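Local coordinates for oligopeptide-binding protein AppA (Bacillus subtilis, PDB 1XOC) that binds oligopeptides for uptake by an ABC-type permease that can replace the Opp system in sporulation and genetic competence, at residues 357-362 and 388-393; 269-274 and 412-417. All coordinates share one frame; numbering follows the deposited sequence.

Contact 1 of 2, residues 357-362 and 388-393; sequences GKKFSF and GIEVKT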
loop_
_atom_site.group_PDB
_atom_site.type_symbol
_atom_site.label_atom_id
_atom_site.label_comp_id
_atom_site.label_asym_id
_atom_site.label_seq_id
_atom_site.Cartn_x
_atom_site.Cartn_y
_atom_site.Cartn_z
ATOM N N GLY A 357 -29.404 -16.637 18.532
ATOM C CA GLY A 357 -29.426 -17.773 17.606
ATOM C C GLY A 357 -28.278 -17.831 16.607
ATOM O O GLY A 357 -28.394 -18.479 15.569
ATOM N N LYS A 358 -27.170 -17.160 16.918
ATOM C CA LYS A 358 -25.991 -17.131 16.051
ATOM C C LYS A 358 -24.754 -17.501 16.858
ATOM O O LYS A 358 -24.621 -17.070 18.000
ATOM C CB LYS A 358 -25.784 -15.726 15.481
ATOM C CG LYS A 358 -26.440 -15.453 14.125
ATOM C CD LYS A 358 -25.678 -14.346 13.374
ATOM C CE LYS A 358 -24.317 -14.843 12.846
ATOM N NZ LYS A 358 -23.360 -13.737 12.574
ATOM N N LYS A 359 -23.840 -18.261 16.257
ATOM C CA LYS A 359 -22.616 -18.655 16.942
ATOM C C LYS A 359 -21.498 -17.755 16.463
ATOM O O LYS A 359 -21.534 -17.295 15.331
ATOM C CB LYS A 359 -22.302 -20.136 16.707
ATOM C CG LYS A 359 -21.803 -20.518 15.320
ATOM C CD LYS A 359 -21.612 -22.044 15.172
ATOM C CE LYS A 359 -20.730 -22.404 13.952
ATOM N NZ LYS A 359 -19.876 -23.628 14.159
ATOM N N PHE A 360 -20.527 -17.491 17.330
ATOM C CA PHE A 360 -19.415 -16.614 16.990
ATOM C C PHE A 360 -18.391 -17.459 16.232
ATOM O O PHE A 360 -17.478 -18.022 16.824
ATOM C CB PHE A 360 -18.802 -15.989 18.241
ATOM C CG PHE A 360 -18.203 -14.625 18.011
ATOM C CD1 PHE A 360 -18.537 -13.567 18.841
ATOM C CD2 PHE A 360 -17.309 -14.391 16.961
ATOM C CE1 PHE A 360 -17.996 -12.308 18.652
ATOM C CE2 PHE A 360 -16.760 -13.116 16.770
ATOM C CZ PHE A 360 -17.112 -12.084 17.617
ATOM N N SER A 361 -18.597 -17.541 14.919
ATOM C CA SER A 361 -17.799 -18.344 14.012
ATOM C C SER A 361 -17.593 -17.572 12.717
ATOM O O SER A 361 -18.561 -17.074 12.137
ATOM C CB SER A 361 -18.544 -19.628 13.686
ATOM O OG SER A 361 -17.834 -20.396 12.732
ATOM N N PHE A 362 -16.340 -17.480 12.271
ATOM C CA PHE A 362 -16.010 -16.770 11.037
ATOM C C PHE A 362 -14.720 -17.286 10.406
ATOM O O PHE A 362 -13.958 -18.021 11.018
ATOM C CB PHE A 362 -15.896 -15.258 11.292
ATOM C CG PHE A 362 -14.744 -14.869 12.172
ATOM C CD1 PHE A 362 -13.524 -14.459 11.616
ATOM C CD2 PHE A 362 -14.873 -14.902 13.551
ATOM C CE1 PHE A 362 -12.470 -14.123 12.430
ATOM C CE2 PHE A 362 -13.839 -14.571 14.363
ATOM C CZ PHE A 362 -12.625 -14.151 13.809
ATOM N N GLY A 388 -13.934 -18.884 23.344
ATOM C CA GLY A 388 -15.151 -19.410 22.733
ATOM C C GLY A 388 -15.518 -18.817 21.391
ATOM O O GLY A 388 -16.689 -18.786 21.019
ATOM N N ILE A 389 -14.512 -18.355 20.654
ATOM C CA ILE A 389 -14.718 -17.851 19.311
ATOM C C ILE A 389 -14.051 -18.808 18.317
ATOM O O ILE A 389 -12.874 -19.139 18.467
ATOM C CB ILE A 389 -14.132 -16.450 19.181
ATOM C CG1 ILE A 389 -14.980 -15.481 20.019
ATOM C CG2 ILE A 389 -14.082 -16.028 17.713
ATOM C CD1 ILE A 389 -14.500 -14.039 20.009
ATOM N N GLU A 390 -14.818 -19.231 17.314
ATOM C CA GLU A 390 -14.394 -20.216 16.325
ATOM C C GLU A 390 -13.932 -19.519 15.045
ATOM O O GLU A 390 -14.697 -18.810 14.391
ATOM C CB GLU A 390 -15.556 -21.174 16.017
ATOM C CG GLU A 390 -15.279 -22.201 14.926
ATOM C CD GLU A 390 -16.414 -23.188 14.727
ATOM O OE1 GLU A 390 -17.536 -22.795 14.332
ATOM O OE2 GLU A 390 -16.183 -24.387 14.961
ATOM N N VAL A 391 -12.676 -19.736 14.683
ATOM C CA VAL A 391 -12.147 -19.172 13.441
ATOM C C VAL A 391 -11.607 -20.260 12.506
ATOM O O VAL A 391 -10.911 -21.178 12.943
ATOM C CB VAL A 391 -11.192 -17.940 13.679
ATOM C CG1 VAL A 391 -10.735 -17.797 15.061
ATOM C CG2 VAL A 391 -10.057 -17.844 12.636
ATOM N N LYS A 392 -12.049 -20.184 11.250
ATOM C CA LYS A 392 -11.523 -20.959 10.138
ATOM C C LYS A 392 -10.494 -20.088 9.449
ATOM O O LYS A 392 -10.777 -18.927 9.145
ATOM C CB LYS A 392 -12.639 -21.291 9.137
ATOM C CG LYS A 392 -12.170 -22.140 7.920
ATOM C CD LYS A 392 -13.317 -22.594 6.991
ATOM C CE LYS A 392 -13.662 -21.514 5.959
ATOM N NZ LYS A 392 -12.641 -21.381 4.872
ATOM N N THR A 393 -9.314 -20.619 9.174
ATOM C CA THR A 393 -8.326 -19.814 8.454
ATOM C C THR A 393 -8.416 -20.150 6.963
ATOM O O THR A 393 -8.811 -21.261 6.597
ATOM C CB THR A 393 -6.888 -19.998 9.005
ATOM O OG1 THR A 393 -6.466 -21.345 8.829
ATOM C CG2 THR A 393 -6.804 -19.664 10.470
#

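Contact 2 of 2, residues 269-274 and 412-417; sequences IGWNEK and FDAMVM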
loop_
_atom_site.group_PDB
_atom_site.type_symbol
_atom_site.label_atom_id
_atom_site.label_comp_id
_atom_site.label_asym_id
_atom_site.label_seq_id
_atom_site.Cartn_x
_atom_site.Cartn_y
_atom_site.Cartn_z
ATOM N N ILE A 269 -5.448 -6.645 11.633
ATOM C CA ILE A 269 -6.618 -7.430 11.304
ATOM C C ILE A 269 -7.769 -6.511 10.996
ATOM O O ILE A 269 -8.144 -5.697 11.813
ATOM C CB ILE A 269 -7.017 -8.356 12.463
ATOM C CG1 ILE A 269 -5.834 -9.192 12.921
ATOM C CG2 ILE A 269 -8.210 -9.221 12.063
ATOM C CD1 ILE A 269 -6.099 -9.983 14.173
ATOM N N GLY A 270 -8.313 -6.662 9.803
ATOM C CA GLY A 270 -9.491 -5.926 9.411
ATOM C C GLY A 270 -10.761 -6.683 9.728
ATOM O O GLY A 270 -10.963 -7.765 9.227
ATOM N N TRP A 271 -11.611 -6.080 10.549
ATOM C CA TRP A 271 -12.876 -6.682 10.945
ATOM C C TRP A 271 -14.015 -6.105 10.097
ATOM O O TRP A 271 -14.356 -4.955 10.237
ATOM C CB TRP A 271 -13.157 -6.390 12.421
ATOM C CG TRP A 271 -12.070 -6.757 13.388
ATOM C CD1 TRP A 271 -11.326 -5.908 14.130
ATOM C CD2 TRP A 271 -11.658 -8.068 13.753
ATOM N NE1 TRP A 271 -10.444 -6.604 14.911
ATOM C CE2 TRP A 271 -10.636 -7.939 14.699
ATOM C CE3 TRP A 271 -12.047 -9.346 13.369
ATOM C CZ2 TRP A 271 -10.007 -9.030 15.272
ATOM C CZ3 TRP A 271 -11.416 -10.428 13.934
ATOM C CH2 TRP A 271 -10.412 -10.265 14.875
ATOM N N ASN A 272 -14.575 -6.912 9.204
ATOM C CA ASN A 272 -15.573 -6.407 8.260
ATOM C C ASN A 272 -16.898 -6.147 8.958
ATOM O O ASN A 272 -17.561 -7.080 9.380
ATOM C CB ASN A 272 -15.778 -7.392 7.114
ATOM C CG ASN A 272 -16.567 -6.804 5.967
ATOM O OD1 ASN A 272 -16.621 -7.373 4.881
ATOM N ND2 ASN A 272 -17.157 -5.654 6.190
ATOM N N GLU A 273 -17.270 -4.871 9.091
ATOM C CA GLU A 273 -18.513 -4.486 9.799
ATOM C C GLU A 273 -19.799 -4.745 8.981
ATOM O O GLU A 273 -20.914 -4.548 9.483
ATOM C CB GLU A 273 -18.415 -3.045 10.281
ATOM C CG GLU A 273 -17.203 -2.832 11.172
ATOM C CD GLU A 273 -17.120 -1.474 11.776
ATOM O OE1 GLU A 273 -15.980 -1.044 12.072
ATOM O OE2 GLU A 273 -18.176 -0.842 11.958
ATOM N N LYS A 274 -19.659 -5.236 7.753
ATOM C CA LYS A 274 -20.784 -5.840 7.036
ATOM C C LYS A 274 -21.219 -7.104 7.759
ATOM O O LYS A 274 -22.396 -7.469 7.725
ATOM C CB LYS A 274 -20.417 -6.213 5.606
ATOM C CG LYS A 274 -20.688 -5.162 4.594
ATOM C CD LYS A 274 -20.361 -5.672 3.193
ATOM C CE LYS A 274 -21.557 -6.293 2.498
ATOM N NZ LYS A 274 -21.103 -7.134 1.328
ATOM N N PHE A 412 -15.030 -10.883 2.637
ATOM C CA PHE A 412 -14.244 -11.404 3.756
ATOM C C PHE A 412 -14.995 -11.100 5.053
ATOM O O PHE A 412 -15.756 -10.127 5.114
ATOM C CB PHE A 412 -12.828 -10.791 3.779
ATOM C CG PHE A 412 -12.794 -9.323 4.096
ATOM C CD1 PHE A 412 -13.086 -8.388 3.129
ATOM C CD2 PHE A 412 -12.484 -8.891 5.360
ATOM C CE1 PHE A 412 -13.038 -7.010 3.420
ATOM C CE2 PHE A 412 -12.406 -7.498 5.643
ATOM C CZ PHE A 412 -12.708 -6.588 4.668
ATOM N N ASP A 413 -14.807 -11.951 6.062
ATOM C CA ASP A 413 -15.285 -11.689 7.428
ATOM C C ASP A 413 -14.209 -10.900 8.159
ATOM O O ASP A 413 -14.457 -9.831 8.740
ATOM C CB ASP A 413 -15.492 -12.990 8.198
ATOM C CG ASP A 413 -16.546 -13.905 7.585
ATOM O OD1 ASP A 413 -17.479 -13.413 6.912
ATOM O OD2 ASP A 413 -16.427 -15.130 7.817
ATOM N N ALA A 414 -12.970 -11.391 8.072
ATOM C CA ALA A 414 -11.819 -10.707 8.674
ATOM C C ALA A 414 -10.594 -11.055 7.862
ATOM O O ALA A 414 -10.562 -12.079 7.207
ATOM C CB ALA A 414 -11.635 -11.115 10.122
ATOM N N MET A 415 -9.573 -10.201 7.889
ATOM C CA MET A 415 -8.339 -10.527 7.187
ATOM C C MET A 415 -7.119 -10.018 7.896
ATOM O O MET A 415 -7.174 -8.981 8.534
ATOM C CB MET A 415 -8.363 -9.997 5.766
ATOM C CG MET A 415 -8.359 -8.509 5.666
ATOM S SD MET A 415 -8.374 -7.971 3.945
ATOM C CE MET A 415 -8.724 -6.222 4.184
ATOM N N VAL A 416 -6.028 -10.765 7.787
ATOM C CA VAL A 416 -4.715 -10.282 8.230
ATOM C C VAL A 416 -4.063 -9.623 7.025
ATOM O O VAL A 416 -3.858 -10.249 6.008
ATOM C CB VAL A 416 -3.826 -11.429 8.760
ATOM C CG1 VAL A 416 -2.470 -10.856 9.205
ATOM C CG2 VAL A 416 -4.516 -12.190 9.885
ATOM N N MET A 417 -3.729 -8.328 7.127
ATOM C CA MET A 417 -3.401 -7.545 5.925
ATOM C C MET A 417 -2.459 -6.442 6.321
ATOM O O MET A 417 -2.285 -6.203 7.507
ATOM C CB MET A 417 -4.661 -6.971 5.311
ATOM C CG MET A 417 -4.571 -6.302 3.953
ATOM S SD MET A 417 -3.609 -7.131 2.710
ATOM C CE MET A 417 -4.363 -8.735 2.648
#

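Contact 1 of 2, residues 357-362 and 388-393
Ser-361 pairs with Glu-390, and Phe-362 with Val-391, as parallel neighbours in a beta-alpha-beta unit whose two strands are joined by helix 371-385. The backbone bonds establish the parallel register. Glu-390 N donates to Phe-360 O at 3.0 Å, Phe-362 N donates to Glu-390 O, and Lys-392 N reaches Phe-362 O at 2.9 Å. Both backbone polar atoms of Glu-390 are therefore spent on the strand beside it.

Two polar side chains, of Ser-361 and Lys-359, meet at one carboxylate oxygen of Glu-390. Glu-390 has CG anti to its backbone N (chi1 176°) and an extended chain beyond, and its OE1 accepts from Ser-361 OG at 2.9 Å. That hydroxyl arrives on the anti side, 23° out of the carboxylate plane. Lys-359 NZ forms a salt bridge with the same oxygen; the modelled NZ to OE1 separation of 2.5 Å is very short, and its exact length is doubtful. Lys-359 also packs on Ile-352, a zinc ligand.

Ile-389 unites the apolar groups. Its CG2 touches Phe-360 CD2 and Phe-362 CE2, each at 3.7 Å, while its CD1 sits over the centre of the Phe-360 ring, 5° off the normal. Trp-344 and Val-283 pack on Phe-360 from outside the pair. On the Phe-362 ring, Val-391 CB lies over one face, displaced toward the rim, with CZ as its nearest ring atom at 4.1 Å.

Contact 2 of 2, residues 269-274 and 412-417
Gly-270 O is met by three groups of 412-417: Met-415 N donates a hydrogen bond to it at 3.1 Å, the CA-H of Ala-414 approaches it, and the edge of the Phe-412 ring presents CE2 at 3.9 Å. The reciprocal bond, Gly-270 N to Met-415 O at 2.9 Å, makes these two residues a hydrogen-bonded antiparallel pair. Ile-269 with Val-416 and Trp-271 with Ala-414 are the non-hydrogen-bonded pairs on either side. Beyond the strand, Asn-272 N continues the pattern to Asp-413 O at 3.0 Å.

Phe-412 has CG between its backbone N and carbonyl carbon (chi1 68°), and its ring lies against Asn-272. CB of Asn-272 stands over a ring face, 4.1 Å from the centroid of Phe-412 and 28° off the normal. An alanine here lacks the ring, which would probably open a gap beside Asn-272 CB and leave Gly-270 O without its aromatic edge neighbour.

On the face bearing Ile-269 and Trp-271, Ala-414 CB touches Trp-271 CE3 at 3.7 Å, and Ile-269 CG2 lies over one face of the indole, offset toward its rim. Thr-484 OG1 holds the indole NE1.

Strand 414-420 runs between 265-271 and 358-367, where Ala-414 bonds to Lys-365 through the backbone and Asp-413 OD2 takes Thr-363 N. Ile-269 packs on Val-380 of helix 371-385, and Met-415 packs on Met-405 of helix 398-405.

Overall arrangement
From the N terminus, segment 269-274 comes first, and its partner 412-417 returns only after 137 intervening residues, so contact 2 closes the long loop. Contact 1 falls wholly within it, closing a shorter loop of 25 residues that contains helix 371-385. The two loops nest and do not cross. The strands of both contacts belong to one mixed sheet, in which the pairings run 265-271, 414-420, 358-367, 390-396. Their centres are 14 Å apart, and Phe-362 joins them by packing: its CE1 lies 3.9 Å from Ala-414 CB and its CZ packs against Trp-271 CZ3. At the strand 414-420 side, Met-417 packs on the backbone of the bound peptide.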